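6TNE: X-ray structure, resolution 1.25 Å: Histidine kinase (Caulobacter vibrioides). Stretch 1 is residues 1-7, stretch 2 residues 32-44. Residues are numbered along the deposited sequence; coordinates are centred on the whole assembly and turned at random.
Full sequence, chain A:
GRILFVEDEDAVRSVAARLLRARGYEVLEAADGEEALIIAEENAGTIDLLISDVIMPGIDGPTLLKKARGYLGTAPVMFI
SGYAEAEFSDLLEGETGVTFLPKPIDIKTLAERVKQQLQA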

ATOM      1  N   GLY A   1      10.071  -1.041   8.432  1.00 37.06           N
ATOM      2  CA  GLY A   1       9.400  -1.823   7.421  1.00 32.88           C
ATOM      3  C   GLY A   1       9.191  -0.906   6.234  1.00 27.07           C
ATOM      4  O   GLY A   1       8.804   0.268   6.406  1.00 27.45           O
ATOM      5  N   ARG A   2       9.406  -1.407   5.016  1.00 23.96           N
ATOM      6  CA  ARG A   2       9.281  -0.597   3.800  1.00 21.43           C
ATOM      7  C   ARG A   2       7.888  -0.817   3.196  1.00 17.98           C
ATOM      8  O   ARG A   2       7.554  -1.930   2.782  1.00 18.67           O
ATOM      9  CB  ARG A   2      10.371  -0.951   2.784  1.00 21.94           C
ATOM     10  CG  ARG A   2      10.235  -0.163   1.481  1.00 25.12           C
ATOM     11  CD  ARG A   2      11.486  -0.333   0.599  1.00 28.35           C
ATOM     12  NE  ARG A   2      12.623   0.446   1.099  1.00 28.05           N
ATOM     13  CZ  ARG A   2      13.874   0.321   0.693  1.00 36.33           C
ATOM     14  NH1 ARG A   2      14.212  -0.587  -0.217  1.00 38.65           N
ATOM     15  NH2 ARG A   2      14.794   1.108   1.227  1.00 35.27           N
ATOM     16  N   ILE A   3       7.070   0.233   3.183  1.00 16.70           N
ATOM     17  CA  ILE A   3       5.678   0.147   2.751  1.00 14.03           C
ATOM     18  C   ILE A   3       5.565   0.930   1.458  1.00 13.85           C
ATOM     19  O   ILE A   3       5.963   2.092   1.413  1.00 15.13           O
ATOM     20  CB  ILE A   3       4.734   0.742   3.811  1.00 14.80           C
ATOM     21  CG1 ILE A   3       4.886  -0.026   5.138  1.00 16.32           C
ATOM     22  CG2 ILE A   3       3.284   0.678   3.327  1.00 15.18           C
ATOM     23  CD1 ILE A   3       4.128   0.628   6.274  1.00 18.66           C
ATOM     24  N   LEU A   4       4.969   0.320   0.427  1.00 13.30           N
ATOM     25  CA  LEU A   4       4.582   1.055  -0.774  1.00 12.52           C
ATOM     26  C   LEU A   4       3.107   1.408  -0.591  1.00 11.75           C
ATOM     27  O   LEU A   4       2.276   0.505  -0.471  1.00 12.35           O
ATOM     28  CB  LEU A   4       4.825   0.177  -2.014  1.00 13.60           C
ATOM     29  CG  LEU A   4       4.313   0.716  -3.339  1.00 13.74           C
ATOM     30  CD1 LEU A   4       4.777   2.118  -3.630  1.00 15.79           C
ATOM     31  CD2 LEU A   4       4.734  -0.276  -4.465  1.00 16.00           C
ATOM     32  N   PHE A   5       2.795   2.699  -0.566  1.00 11.68           N
ATOM     33  CA  PHE A   5       1.457   3.203  -0.241  1.00 10.97           C
ATOM     34  C   PHE A   5       0.948   3.932  -1.472  1.00 10.29           C
ATOM     35  O   PHE A   5       1.487   4.989  -1.840  1.00 11.04           O
ATOM     36  CB  PHE A   5       1.527   4.141   0.974  1.00 12.61           C
ATOM     37  CG  PHE A   5       0.214   4.357   1.661  1.00 11.60           C
ATOM     38  CD1 PHE A   5      -0.907   4.814   1.012  1.00 15.35           C
ATOM     39  CD2 PHE A   5       0.071   4.016   2.994  1.00 15.50           C
ATOM     40  CE1 PHE A   5      -2.125   4.964   1.684  1.00 16.01           C
ATOM     41  CE2 PHE A   5      -1.136   4.182   3.691  1.00 17.96           C
ATOM     42  CZ  PHE A   5      -2.251   4.661   3.028  1.00 15.79           C
ATOM     43  N   VAL A   6      -0.079   3.385  -2.106  1.00 10.04           N
ATOM     44  CA  VAL A   6      -0.610   3.866  -3.375  1.00 10.01           C
ATOM     45  C   VAL A   6      -2.000   4.423  -3.124  1.00  9.74           C
ATOM     46  O   VAL A   6      -2.915   3.690  -2.733  1.00 11.24           O
ATOM     47  CB  VAL A   6      -0.643   2.741  -4.410  1.00 10.65           C
ATOM     48  CG1 VAL A   6      -0.975   3.312  -5.788  1.00 12.05           C
ATOM     49  CG2 VAL A   6       0.658   1.931  -4.393  1.00 11.87           C
ATOM     50  N   GLU A   7      -2.176   5.729  -3.333  1.00 10.08           N
ATOM     51  CA  GLU A   7      -3.436   6.406  -3.042  1.00 10.35           C
ATOM     52  C   GLU A   7      -3.422   7.703  -3.841  1.00 11.54           C
ATOM     53  O   GLU A   7      -2.488   8.494  -3.734  1.00 12.27           O
ATOM     54  CB  GLU A   7      -3.545   6.648  -1.528  1.00 11.84           C
ATOM     55  CG  GLU A   7      -4.635   7.615  -1.087  1.00 14.53           C
ATOM     56  CD  GLU A   7      -5.992   7.161  -1.494  1.00 14.65           C
ATOM     57  OE1 GLU A   7      -6.507   6.219  -0.890  1.00 17.49           O
ATOM     58  OE2 GLU A   7      -6.572   7.712  -2.447  1.00 17.27           O
ATOM     59  N   ASP A  32      -0.639   6.665  -8.261  1.00 12.66           N
ATOM     60  CA  ASP A  32      -1.364   5.860  -9.233  1.00 13.73           C
ATOM     61  C   ASP A  32      -0.596   4.572  -9.464  1.00 12.14           C
ATOM     62  O   ASP A  32       0.545   4.399  -9.012  1.00 12.70           O
ATOM     63  CB  ASP A  32      -1.656   6.569 -10.555  1.00 16.82           C
ATOM     64  CG  ASP A  32      -0.457   7.057 -11.214  1.00 18.97           C
ATOM     65  OD1 ASP A  32       0.555   6.386 -11.353  1.00 20.32           O
ATOM     66  OD2 ASP A  32      -0.499   8.197 -11.643  1.00 26.09           O
ATOM     67  N   GLY A  33      -1.250   3.645 -10.159  1.00 13.59           N
ATOM     68  CA  GLY A  33      -0.660   2.338 -10.352  1.00 15.03           C
ATOM     69  C   GLY A  33       0.538   2.329 -11.251  1.00 15.21           C
ATOM     70  O   GLY A  33       1.456   1.542 -11.060  1.00 17.15           O
ATOM     71  N   GLU A  34       0.542   3.188 -12.254  1.00 17.60           N
ATOM     72  CA  GLU A  34       1.673   3.229 -13.152  1.00 20.42           C
ATOM     73  C   GLU A  34       2.963   3.670 -12.403  1.00 16.72           C
ATOM     74  O   GLU A  34       4.039   3.073 -12.564  1.00 18.29           O
ATOM     75  CB  GLU A  34       1.202   4.040 -14.369  1.00 27.14           C
ATOM     76  CG  GLU A  34      -0.097   3.317 -15.142  1.00 34.31           C
ATOM     77  CD  GLU A  34      -1.639   3.564 -14.649  1.00 35.11           C
ATOM     78  OE1 GLU A  34      -2.604   3.123 -15.334  1.00 28.94           O
ATOM     79  OE2 GLU A  34      -1.971   4.177 -13.625  1.00 24.20           O
ATOM     80  N   GLU A  35       2.860   4.689 -11.531  1.00 17.30           N
ATOM     81  CA  GLU A  35       3.991   5.069 -10.677  1.00 15.46           C
ATOM     82  C   GLU A  35       4.363   3.950  -9.724  1.00 13.10           C
ATOM     83  O   GLU A  35       5.540   3.629  -9.535  1.00 13.70           O
ATOM     84  CB  GLU A  35       3.561   6.289  -9.872  1.00 18.09           C
ATOM     85  CG  GLU A  35       4.608   6.753  -8.926  1.00 20.97           C
ATOM     86  CD  GLU A  35       4.242   8.010  -8.112  1.00 21.35           C
ATOM     87  OE1 GLU A  35       5.138   8.523  -7.444  1.00 26.87           O
ATOM     88  OE2 GLU A  35       3.079   8.486  -8.114  1.00 19.18           O
ATOM     89  N   ALA A  36       3.351   3.323  -9.102  1.00 11.52           N
ATOM     90  CA  ALA A  36       3.604   2.237  -8.167  1.00 11.37           C
ATOM     91  C   ALA A  36       4.350   1.091  -8.815  1.00 11.08           C
ATOM     92  O   ALA A  36       5.195   0.458  -8.186  1.00 11.32           O
ATOM     93  CB  ALA A  36       2.305   1.777  -7.542  1.00 12.31           C
ATOM     94  N   LEU A  37       3.999   0.758 -10.061  1.00 11.52           N
ATOM     95  CA  LEU A  37       4.654  -0.359 -10.739  1.00 12.57           C
ATOM     96  C   LEU A  37       6.137  -0.078 -10.932  1.00 12.39           C
ATOM     97  O   LEU A  37       6.960  -0.972 -10.790  1.00 14.38           O
ATOM     98  CB  LEU A  37       3.930  -0.622 -12.054  1.00 14.44           C
ATOM     99  CG  LEU A  37       4.340  -1.877 -12.788  1.00 21.27           C
ATOM    100  CD1 LEU A  37       4.182  -3.135 -11.946  1.00 19.49           C
ATOM    101  CD2 LEU A  37       3.470  -1.953 -14.049  1.00 22.18           C
ATOM    102  N   ILE A  38       6.501   1.160 -11.268  1.00 13.02           N
ATOM    103  CA  ILE A  38       7.916   1.502 -11.415  1.00 13.79           C
ATOM    104  C   ILE A  38       8.621   1.447 -10.070  1.00 12.50           C
ATOM    105  O   ILE A  38       9.719   0.909  -9.960  1.00 13.26           O
ATOM    106  CB  ILE A  38       8.024   2.881 -12.081  1.00 15.83           C
ATOM    107  CG1 ILE A  38       7.585   2.751 -13.532  1.00 20.55           C
ATOM    108  CG2 ILE A  38       9.441   3.480 -11.938  1.00 17.01           C
ATOM    109  CD1 ILE A  38       7.422   4.036 -14.240  1.00 23.03           C
ATOM    110  N   ILE A  39       7.969   1.955  -9.004  1.00 11.85           N
ATOM    111  CA  ILE A  39       8.579   1.874  -7.689  1.00 11.92           C
ATOM    112  C   ILE A  39       8.795   0.427  -7.275  1.00 11.97           C
ATOM    113  O   ILE A  39       9.851   0.053  -6.752  1.00 12.72           O
ATOM    114  CB  ILE A  39       7.725   2.635  -6.646  1.00 11.71           C
ATOM    115  CG1 ILE A  39       7.725   4.128  -6.942  1.00 12.97           C
ATOM    116  CG2 ILE A  39       8.255   2.410  -5.231  1.00 13.13           C
ATOM    117  CD1 ILE A  39       6.605   4.863  -6.237  1.00 14.74           C
ATOM    118  N   ALA A  40       7.789  -0.419  -7.523  1.00 12.50           N
ATOM    119  CA  ALA A  40       7.905  -1.836  -7.157  1.00 12.92           C
ATOM    120  C   ALA A  40       9.047  -2.499  -7.903  1.00 13.45           C
ATOM    121  O   ALA A  40       9.834  -3.244  -7.299  1.00 15.47           O
ATOM    122  CB  ALA A  40       6.577  -2.557  -7.415  1.00 14.14           C
ATOM    123  N   GLU A  41       9.176  -2.223  -9.204  1.00 13.45           N
ATOM    124  CA  GLU A  41      10.259  -2.825  -9.966  1.00 14.63           C
ATOM    125  C   GLU A  41      11.609  -2.397  -9.417  1.00 14.71           C
ATOM    126  O   GLU A  41      12.522  -3.214  -9.264  1.00 16.36           O
ATOM    127  CB  GLU A  41      10.137  -2.436 -11.419  1.00 17.15           C
ATOM    128  CG  GLU A  41      11.189  -3.134 -12.182  1.00 19.23           C
ATOM    129  CD  GLU A  41      11.093  -2.901 -13.651  1.00 22.50           C
ATOM    130  OE1 GLU A  41      11.788  -3.617 -14.407  1.00 27.59           O
ATOM    131  OE2 GLU A  41      10.336  -1.993 -14.063  1.00 22.67           O
ATOM    132  N   GLU A  42      11.791  -1.100  -9.181  1.00 13.84           N
ATOM    133  CA  GLU A  42      13.078  -0.573  -8.739  1.00 13.88           C
ATOM    134  C   GLU A  42      13.413  -0.972  -7.314  1.00 16.10           C
ATOM    135  O   GLU A  42      14.573  -0.881  -6.905  1.00 17.07           O
ATOM    136  CB  GLU A  42      13.116   0.939  -8.919  1.00 14.72           C
ATOM    137  CG  GLU A  42      13.044   1.405 -10.352  1.00 15.89           C
ATOM    138  CD  GLU A  42      14.232   1.022 -11.203  1.00 17.82           C
ATOM    139  OE1 GLU A  42      14.084   1.110 -12.407  1.00 23.46           O
ATOM    140  OE2 GLU A  42      15.285   0.661 -10.684  1.00 19.55           O
ATOM    141  N   ASN A  43      12.425  -1.407  -6.549  1.00 15.00           N
ATOM    142  CA  ASN A  43      12.629  -1.831  -5.173  1.00 16.49           C
ATOM    143  C   ASN A  43      12.302  -3.307  -5.003  1.00 16.98           C
ATOM    144  O   ASN A  43      12.020  -3.764  -3.894  1.00 19.23           O
ATOM    145  CB  ASN A  43      11.795  -0.962  -4.228  1.00 16.13           C
ATOM    146  CG  ASN A  43      12.291   0.464  -4.157  1.00 14.93           C
ATOM    147  OD1 ASN A  43      13.168   0.771  -3.360  1.00 18.61           O
ATOM    148  ND2 ASN A  43      11.743   1.333  -4.977  1.00 13.84           N
ATOM    149  N   ALA A  44      12.362  -4.062  -6.083  1.00 17.52           N
ATOM    150  CA  ALA A  44      11.894  -5.439  -6.080  1.00 19.51           C
ATOM    151  C   ALA A  44      12.575  -6.240  -4.980  1.00 20.83           C
ATOM    152  O   ALA A  44      13.788  -6.117  -4.746  1.00 22.89           O
ATOM    153  CB  ALA A  44      12.160  -6.064  -7.439  1.00 20.46           C
TER
HETATM  154  O   HOH W   1      15.516  -0.566  -2.665  1.00 43.70           O

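The packing of strand 2-6 against helix 33-42 is a small apolar contact, nearly antiparallel and without a direct hydrogen bond between the two stretches, that gives way to a water-mediated polar link at one end. The axes approach to 9.2 Å at 167°, and the alternation of the strand decides who takes part: Arg2, Leu4 and Val6 direct their CA-to-CB bonds toward the helix, whereas that of Phe5 points away.

Two alanines, Ala36 and Ala40, and the larger Ile39 give the helix its apolar surface toward the strand. Val6 CG2 rests 3.6 Å from Ala36 CB, while Val6 CG1 lies 3.7 Å from Asp32 O, beside the start of the helix. Leu4, which has the largest covered area, spans the next turn: its CD1 meets Ile39 CG2 at 3.8 Å and its CD2 meets Ala40 CB at 4.2 Å.

Both ends of the helix are tied down locally. Asp32 caps the first turn, its OD1 accepting from Glu35 N at 2.9 Å, and Asn43 ND2 donates to Ile39 O, also at 2.9 Å. Asn43 OD1 lies near the Arg2 guanidinium, but at 3.6 Å from Arg2 NH1 it makes no direct hydrogen bond. A water bridges them, donating to Asn43 OD1 at 2.8 Å and accepting a weak bond from Arg2 NH1 at 2.8 Å.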